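Local coordinates for ParB-like N-terminal domain-containing protein (Pyrococcus furiosus, PDB 1VK1) that is of unproven function but joins a ParB-like domain to a SerK-like one, probably binds ATP and may act as a kinase, at residues 39-42 / 43-47; 56-60 / 61-65. All blocks are in the same frame, centred on the assembly; numbering follows the deposited sequence.

Interaction 1: 39-42 / 43-47; sequences DFIE and SVTGS
Phe-40 and Val-44, one helical turn apart, make the apolar part of this contact. The methyl CG1 of Val-44 sits over one face of the Phe-40 ring in a CH-pi contact, 4.2 Å from the ring centroid, and ring atom CZ comes within 3.8 Å of that same CG1. A chi1 of 166° turns the Phe-40 ring away from its own N, toward the next turn of the helix, where the valine branches meet it. These residues belong to helix 34-47 of the ParB-like N-terminal domain, and the same flank, with Ile-41, packs against helix 71-80 through Arg-73, Lys-79 and Leu-80.

Backbone bonds of the i to i+4 kind run through the segment, among them Val-44 N to Phe-40 O at 2.9 Å. Three carbonyls carry a second, side-chain donor. Asp-39 O takes Ser-43 N and, from the opposite face of its plane, Ser-43 OG at 3.0 Å. Ile-41 O is gripped likewise by Thr-45 N and by Thr-45 OG1 at 2.8 Å. At the C-terminal end Ser-47 OG reaches back to Ser-43 O at 2.9 Å, on the face of the carbonyl plane opposite the bond from Ser-47 N, and is also hydrogen-bonded to Ile-49 N beyond the helix.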
loop_
_atom_site.group_PDB
_atom_site.type_symbol
_atom_site.label_atom_id
_atom_site.label_comp_id
_atom_site.label_asym_id
_atom_site.label_seq_id
_atom_site.Cartn_x
_atom_site.Cartn_y
_atom_site.Cartn_z
ATOM N N ASP A 39 -12.229 -2.139 6.899
ATOM C CA ASP A 39 -12.228 -1.040 7.832
ATOM C C ASP A 39 -12.688 0.273 7.180
ATOM O O ASP A 39 -13.451 1.030 7.794
ATOM C CB ASP A 39 -10.850 -0.865 8.463
ATOM C CG ASP A 39 -10.540 -1.906 9.540
ATOM O OD1 ASP A 39 -11.406 -2.729 9.901
ATOM O OD2 ASP A 39 -9.433 -1.946 10.078
ATOM N N PHE A 40 -12.217 0.557 5.963
ATOM C CA PHE A 40 -12.658 1.749 5.264
ATOM C C PHE A 40 -14.187 1.702 5.076
ATOM O O PHE A 40 -14.895 2.684 5.327
ATOM C CB PHE A 40 -11.990 1.937 3.899
ATOM C CG PHE A 40 -12.695 2.963 3.066
ATOM C CD1 PHE A 40 -12.588 4.310 3.367
ATOM C CD2 PHE A 40 -13.542 2.587 2.055
ATOM C CE1 PHE A 40 -13.297 5.259 2.638
ATOM C CE2 PHE A 40 -14.256 3.537 1.336
ATOM C CZ PHE A 40 -14.144 4.861 1.652
ATOM N N ILE A 41 -14.698 0.563 4.603
ATOM C CA ILE A 41 -16.139 0.461 4.343
ATOM C C ILE A 41 -16.926 0.690 5.636
ATOM O O ILE A 41 -17.910 1.413 5.645
ATOM C CB ILE A 41 -16.481 -0.878 3.691
ATOM C CG1 ILE A 41 -15.947 -0.914 2.257
ATOM C CG2 ILE A 41 -17.989 -1.135 3.724
ATOM C CD1 ILE A 41 -15.967 -2.282 1.631
ATOM N N GLU A 42 -16.483 0.069 6.722
ATOM C CA GLU A 42 -17.132 0.261 8.020
ATOM C C GLU A 42 -17.112 1.718 8.463
ATOM O O GLU A 42 -18.115 2.230 8.965
ATOM C CB GLU A 42 -16.488 -0.634 9.081
ATOM C CG GLU A 42 -16.776 -2.111 8.963
ATOM C CD GLU A 42 -16.294 -2.897 10.181
ATOM O OE1 GLU A 42 -15.768 -2.275 11.157
ATOM O OE2 GLU A 42 -16.429 -4.143 10.172
ATOM N N SER A 43 -15.965 2.382 8.313
ATOM C CA SER A 43 -15.823 3.769 8.747
ATOM C C SER A 43 -16.680 4.746 7.922
ATOM O O SER A 43 -17.348 5.627 8.476
ATOM C CB SER A 43 -14.360 4.173 8.704
ATOM O OG SER A 43 -13.603 3.391 9.611
ATOM N N VAL A 44 -16.644 4.623 6.612
ATOM C CA VAL A 44 -17.348 5.564 5.770
ATOM C C VAL A 44 -18.851 5.394 5.922
ATOM O O VAL A 44 -19.579 6.381 5.931
ATOM C CB VAL A 44 -16.852 5.532 4.285
ATOM C CG1 VAL A 44 -17.404 4.327 3.521
ATOM C CG2 VAL A 44 -17.208 6.790 3.593
ATOM N N THR A 45 -19.319 4.159 6.062
ATOM C CA THR A 45 -20.760 3.932 6.253
ATOM C C THR A 45 -21.194 4.311 7.660
ATOM O O THR A 45 -22.284 4.854 7.838
ATOM C CB THR A 45 -21.166 2.495 5.922
ATOM O OG1 THR A 45 -20.447 1.576 6.721
ATOM C CG2 THR A 45 -20.876 2.125 4.481
ATOM N N GLY A 46 -20.350 4.078 8.663
ATOM C CA GLY A 46 -20.707 4.432 10.029
ATOM C C GLY A 46 -20.720 5.925 10.288
ATOM O O GLY A 46 -21.609 6.433 10.983
ATOM N N SER A 47 -19.736 6.634 9.744
ATOM C CA SER A 47 -19.642 8.077 9.927
ATOM C C SER A 47 -20.454 8.848 8.913
ATOM O O SER A 47 -20.830 9.992 9.151
ATOM C CB SER A 47 -18.200 8.539 9.849
ATOM O OG SER A 47 -17.728 8.479 8.501
#

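Interaction 2: 56-60 / 61-65; sequences LAKIP and GTDEY
The Lys-58 side chain leaves the backbone with CG opposite its own N (chi1 -176°) and bends at chi3 (-86°), which brings the ammonium group round to Asp-63; Thr-62, with OG1 set between its own N and carbonyl carbon (chi1 78°), faces Ile-59. Lys-58 NZ forms a salt bridge with Asp-63 OD1 at 2.8 Å, meeting the oxygen from above the carboxylate plane while the two side chains run alongside each other. On its way the lysine crosses the Tyr-65 side chain, CE lying 3.9 Å from the phenol OH. Leu-56 approaches the tyrosine at about a right angle, and its CD1 lies over one ring face, 4.0 Å from CG of Tyr-65.

A type II turn from Ile-59 to Thr-62, with Gly-61 at positive phi, joins strand 54-58 to strand 65-67 as a beta hairpin, in which Lys-58 and Tyr-65 form an antiparallel non-hydrogen-bonded pair. Ile-59 N gives a nearly straight bond to Glu-64 O at 2.9 Å. Ile-59 also packs on helix 205-213, touching Val-212 and Lys-213.

Thr-62 OG1 donates to Ile-59 O at 2.8 Å and accepts from Glu-64 N at 2.9 Å, the latter bond making an ST turn. Thr-62 N binds Ile-59 O from the same face as OG1. Bonded at both ends, the hydroxyl spans the connection and should restrain its shape, while Asp-63 probably balances the lysine charge at the surface.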
loop_
_atom_site.group_PDB
_atom_site.type_symbol
_atom_site.label_atom_id
_atom_site.label_comp_id
_atom_site.label_asym_id
_atom_site.label_seq_id
_atom_site.Cartn_x
_atom_site.Cartn_y
_atom_site.Cartn_z
ATOM N N LEU A 56 -4.566 11.518 -7.345
ATOM C CA LEU A 56 -4.561 10.973 -8.682
ATOM C C LEU A 56 -3.549 11.683 -9.552
ATOM O O LEU A 56 -3.183 12.823 -9.289
ATOM C CB LEU A 56 -5.930 11.175 -9.340
ATOM C CG LEU A 56 -7.147 10.577 -8.633
ATOM C CD1 LEU A 56 -8.402 10.921 -9.461
ATOM C CD2 LEU A 56 -7.036 9.099 -8.428
ATOM N N ALA A 57 -3.152 11.032 -10.634
ATOM C CA ALA A 57 -2.330 11.652 -11.680
ATOM C C ALA A 57 -2.806 11.147 -13.021
ATOM O O ALA A 57 -3.051 9.959 -13.188
ATOM C CB ALA A 57 -0.869 11.319 -11.494
ATOM N N LYS A 58 -2.941 12.022 -13.992
ATOM C CA LYS A 58 -3.404 11.580 -15.300
ATOM C C LYS A 58 -2.360 10.672 -15.964
ATOM O O LYS A 58 -1.161 10.932 -15.924
ATOM C CB LYS A 58 -3.774 12.781 -16.211
ATOM C CG LYS A 58 -4.368 12.353 -17.598
ATOM C CD LYS A 58 -5.170 13.453 -18.292
ATOM C CE LYS A 58 -6.635 13.468 -17.841
ATOM N NZ LYS A 58 -7.477 14.293 -18.739
ATOM N N ILE A 59 -2.832 9.610 -16.582
ATOM C CA ILE A 59 -1.984 8.723 -17.373
ATOM C C ILE A 59 -1.861 9.342 -18.781
ATOM O O ILE A 59 -2.861 9.552 -19.454
ATOM C CB ILE A 59 -2.573 7.326 -17.423
ATOM C CG1 ILE A 59 -2.618 6.718 -16.010
ATOM C CG2 ILE A 59 -1.754 6.435 -18.350
ATOM C CD1 ILE A 59 -3.467 5.485 -15.909
ATOM N N PRO A 60 -0.633 9.654 -19.225
ATOM C CA PRO A 60 -0.457 10.313 -20.535
ATOM C C PRO A 60 -1.124 9.574 -21.694
ATOM O O PRO A 60 -1.112 8.340 -21.743
ATOM C CB PRO A 60 1.071 10.346 -20.712
ATOM C CG PRO A 60 1.581 10.382 -19.385
ATOM C CD PRO A 60 0.661 9.458 -18.551
ATOM N N GLY A 61 -1.715 10.339 -22.604
ATOM C CA GLY A 61 -2.390 9.780 -23.763
ATOM C C GLY A 61 -3.777 9.205 -23.492
ATOM O O GLY A 61 -4.394 8.632 -24.394
ATOM N N THR A 62 -4.272 9.350 -22.252
ATOM C CA THR A 62 -5.591 8.866 -21.882
ATOM C C THR A 62 -6.331 9.928 -21.129
ATOM O O THR A 62 -5.753 10.928 -20.709
ATOM C CB THR A 62 -5.498 7.624 -20.977
ATOM O OG1 THR A 62 -5.167 8.020 -19.625
ATOM C CG2 THR A 62 -4.414 6.672 -21.424
ATOM N N ASP A 63 -7.614 9.674 -20.894
ATOM C CA ASP A 63 -8.371 10.451 -19.925
ATOM C C ASP A 63 -8.622 9.630 -18.635
ATOM O O ASP A 63 -9.618 9.808 -17.952
ATOM C CB ASP A 63 -9.631 11.018 -20.589
ATOM C CG ASP A 63 -9.326 12.326 -21.432
ATOM O OD1 ASP A 63 -8.319 13.044 -21.094
ATOM O OD2 ASP A 63 -10.001 12.715 -22.376
ATOM N N GLU A 64 -7.677 8.766 -18.305
ATOM C CA GLU A 64 -7.727 7.936 -17.111
ATOM C C GLU A 64 -6.664 8.427 -16.129
ATOM O O GLU A 64 -5.734 9.148 -16.512
ATOM C CB GLU A 64 -7.498 6.471 -17.501
ATOM C CG GLU A 64 -8.633 5.942 -18.406
ATOM C CD GLU A 64 -8.292 4.708 -19.221
ATOM O OE1 GLU A 64 -7.195 4.167 -19.083
ATOM O OE2 GLU A 64 -9.181 4.268 -20.034
ATOM N N TYR A 65 -6.796 8.002 -14.877
ATOM C CA TYR A 65 -5.924 8.426 -13.804
ATOM C C TYR A 65 -5.278 7.256 -13.099
ATOM O O TYR A 65 -5.934 6.253 -12.786
ATOM C CB TYR A 65 -6.713 9.225 -12.755
ATOM C CG TYR A 65 -7.296 10.492 -13.293
ATOM C CD1 TYR A 65 -6.579 11.676 -13.290
ATOM C CD2 TYR A 65 -8.586 10.519 -13.790
ATOM C CE1 TYR A 65 -7.111 12.843 -13.805
ATOM C CE2 TYR A 65 -9.131 11.680 -14.302
ATOM C CZ TYR A 65 -8.384 12.851 -14.283
ATOM O OH TYR A 65 -8.924 14.027 -14.778
#

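How the interactions relate
After strands 13-14 and 19-22 the chain enters helix 34-47, whose last nine residues form interaction 1; this contact closes no loop beyond successive helical turns. After the short strand 49-50 the chain enters strand 54-58, and interaction 2 closes the hairpin leading to strand 65-67, an outermost strand of the mixed four-stranded sheet. The two contacts follow in series, neither nested nor crossed, with centres 28 Å apart and nearest atoms about 13 Å apart. Both belong to the ParB-like N-terminal domain. Interaction 1 lies on a helix packed against helix 71-80, whereas the turn of interaction 2, through Ile-59 and Pro-60, meets helix 205-213, from the C-terminal part of the chain.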